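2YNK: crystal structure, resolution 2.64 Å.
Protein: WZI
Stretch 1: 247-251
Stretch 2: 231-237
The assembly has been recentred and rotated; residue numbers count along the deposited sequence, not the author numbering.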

# COMPACT_ATOMS: atom_id res chain seq x y z
N ASN A 247 5.36 -29.85 7.20
CA ASN A 247 4.11 -29.39 6.60
C ASN A 247 4.26 -28.00 5.97
O ASN A 247 3.65 -27.70 4.95
CB ASN A 247 2.98 -29.40 7.64
CG ASN A 247 1.67 -28.87 7.08
OD1 ASN A 247 1.45 -27.66 7.05
ND2 ASN A 247 0.79 -29.78 6.67
N PHE A 248 5.08 -27.17 6.60
CA PHE A 248 5.49 -25.90 6.04
C PHE A 248 6.36 -26.15 4.80
O PHE A 248 7.58 -26.19 4.89
CB PHE A 248 6.25 -25.09 7.09
CG PHE A 248 6.66 -23.72 6.64
CD1 PHE A 248 5.74 -22.69 6.54
CD2 PHE A 248 7.99 -23.45 6.33
CE1 PHE A 248 6.12 -21.43 6.13
CE2 PHE A 248 8.38 -22.19 5.92
CZ PHE A 248 7.44 -21.18 5.82
N TRP A 249 5.71 -26.36 3.66
CA TRP A 249 6.42 -26.41 2.39
C TRP A 249 5.60 -25.87 1.25
O TRP A 249 4.45 -25.44 1.44
CB TRP A 249 6.99 -27.81 2.10
CG TRP A 249 6.05 -29.00 2.16
CD1 TRP A 249 6.30 -30.22 2.77
CD2 TRP A 249 4.71 -29.16 1.55
NE1 TRP A 249 5.25 -31.09 2.62
CE2 TRP A 249 4.27 -30.52 1.89
CE3 TRP A 249 3.86 -28.35 0.79
CZ2 TRP A 249 3.03 -31.02 1.49
CZ3 TRP A 249 2.62 -28.87 0.39
CH2 TRP A 249 2.22 -30.17 0.73
N ASP A 250 6.22 -25.85 0.07
CA ASP A 250 5.63 -25.26 -1.13
C ASP A 250 5.88 -26.18 -2.33
O ASP A 250 6.75 -25.92 -3.16
CB ASP A 250 6.24 -23.87 -1.36
CG ASP A 250 6.35 -23.07 -0.07
OD1 ASP A 250 5.34 -22.98 0.66
OD2 ASP A 250 7.45 -22.56 0.23
N GLY A 251 5.11 -27.26 -2.41
CA GLY A 251 5.24 -28.24 -3.48
C GLY A 251 4.20 -29.34 -3.40
O GLY A 251 3.03 -29.13 -3.71
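Stretch 2 231-237: SRIMQWG

In WZI, stretch 2 is a β-strand from Ser231 to Trp236 that begins earlier in the chain, and it leaves the strand at Gly237, whose positive phi of 74° by itself favours glycine. Stretch 1 is without regular helix or strand. The two segments run in nearly opposite directions, their end-to-end vectors 171° apart, so that Asn247 and Phe248 lie near the end of the strand and Asp250 nearer its start. The backbones stay well apart, with CA of Phe248 8.0 Å from CA of Trp236 and CA of Asp250 9.2 Å from CA of Met234; the gap is bridged mainly by side chains, and 336 Å² of surface is buried in all. In the extended strand the side chains alternate: Arg232, Met234 and Trp236 point toward stretch 1, whereas Ile233 and Gln235 do not reach it.

At Asn247 the CA-to-CB bond points sideways, but with chi1 at t and chi2 at -84° its end comes nearer, and OD1 lies at the edge of the Trp236 indole, near its plane. There Trp236 NE1 donates a hydrogen bond to Asn247 OD1, 2.8 Å long with an N-H...O angle of 153°, the one hydrogen bond between the stretches. The backbone turns here, with a weak bond from Trp249 N to Asn247 O (2.8 Å).

Phe248, also t, packs against two strand residues. Its ring edge is directed at the face of Trp236, the six-membered rings 5.1 Å between centroids and their planes at 66°, while Phe248 CB lies 3.6 Å from Trp236 CZ2. Farther out on the ring, Phe248 CE1 meets CE of Met234, a selenomethionine, at 3.5 Å; the Met234 SE atom lies 5.3 Å from the Phe248 ring centroid, in an oblique approach. The indole of Trp236 thus receives Asn247 at its edge and Phe248 over one face.

The CA-to-CB bond of Trp249 points away from the strand, and its side chain comes no nearer than 6.7 Å, from Trp249 CE3 to Arg232 NH2; the residue touches stretch 2 through its backbone, with Trp249 O 4.3 Å from Met234 SE.

The CA-to-CB bond of Asp250 points toward the strand, the one in stretch 1 that does. The extended Arg232 side chain brings its guanidinium beside this residue, with Arg232 NH2 3.7 Å from Asp250 CB and a long salt bridge of 3.8 Å between Asp250 OD1 and Arg232 NH2. The position of OD1 is less certain, because the model places it too close to Met234 CE.

Gly251 makes no contact with the strand, and the packing ends at Asp250.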

# COMPACT_ATOMS: atom_id res chain seq x y z
N SER A 231 4.76 -12.57 -6.64
CA SER A 231 4.52 -12.67 -5.21
C SER A 231 3.60 -13.83 -4.85
O SER A 231 2.69 -14.21 -5.61
CB SER A 231 3.98 -11.35 -4.65
OG SER A 231 3.06 -10.72 -5.54
N ARG A 232 3.86 -14.37 -3.66
CA ARG A 232 3.13 -15.52 -3.16
C ARG A 232 2.83 -15.33 -1.66
O ARG A 232 3.64 -14.80 -0.91
CB ARG A 232 3.97 -16.77 -3.41
CG ARG A 232 3.27 -18.09 -3.12
CD ARG A 232 4.13 -19.25 -3.63
NE ARG A 232 3.95 -20.47 -2.84
CZ ARG A 232 2.95 -21.34 -2.97
NH1 ARG A 232 1.97 -21.14 -3.85
NH2 ARG A 232 2.91 -22.42 -2.20
N ILE A 233 1.64 -15.76 -1.26
CA ILE A 233 1.19 -15.71 0.14
C ILE A 233 0.56 -17.04 0.49
O ILE A 233 -0.22 -17.57 -0.29
CB ILE A 233 0.13 -14.60 0.33
CG1 ILE A 233 0.78 -13.28 0.73
CG2 ILE A 233 -0.88 -14.99 1.40
CD1 ILE A 233 1.33 -13.28 2.14
N MSE A 234 0.87 -17.58 1.67
CA MSE A 234 0.11 -18.72 2.16
C MSE A 234 -0.46 -18.46 3.53
O MSE A 234 0.21 -17.94 4.42
CB MSE A 234 0.89 -20.04 2.12
CG MSE A 234 2.24 -19.97 2.81
SE MSE A 234 2.92 -21.80 3.04
CE MSE A 234 4.82 -21.29 2.83
N GLN A 235 -1.73 -18.81 3.68
CA GLN A 235 -2.42 -18.74 4.97
C GLN A 235 -2.26 -20.11 5.62
O GLN A 235 -2.72 -21.10 5.08
CB GLN A 235 -3.89 -18.40 4.73
CG GLN A 235 -4.62 -17.78 5.90
CD GLN A 235 -5.97 -17.20 5.51
OE1 GLN A 235 -6.61 -16.50 6.30
NE2 GLN A 235 -6.42 -17.50 4.30
N TRP A 236 -1.60 -20.15 6.77
CA TRP A 236 -1.05 -21.40 7.29
C TRP A 236 -1.02 -21.38 8.80
O TRP A 236 -1.01 -20.31 9.41
CB TRP A 236 0.34 -21.59 6.69
CG TRP A 236 1.11 -22.79 7.19
CD1 TRP A 236 1.08 -24.09 6.69
CD2 TRP A 236 2.07 -22.82 8.29
NE1 TRP A 236 1.92 -24.90 7.40
CE2 TRP A 236 2.54 -24.20 8.38
CE3 TRP A 236 2.56 -21.88 9.19
CZ2 TRP A 236 3.46 -24.60 9.33
CZ3 TRP A 236 3.49 -22.30 10.15
CH2 TRP A 236 3.93 -23.62 10.22
N GLY A 237 -1.03 -22.55 9.43
CA GLY A 237 -1.01 -22.62 10.90
C GLY A 237 -2.32 -22.25 11.58
O GLY A 237 -3.34 -22.02 10.91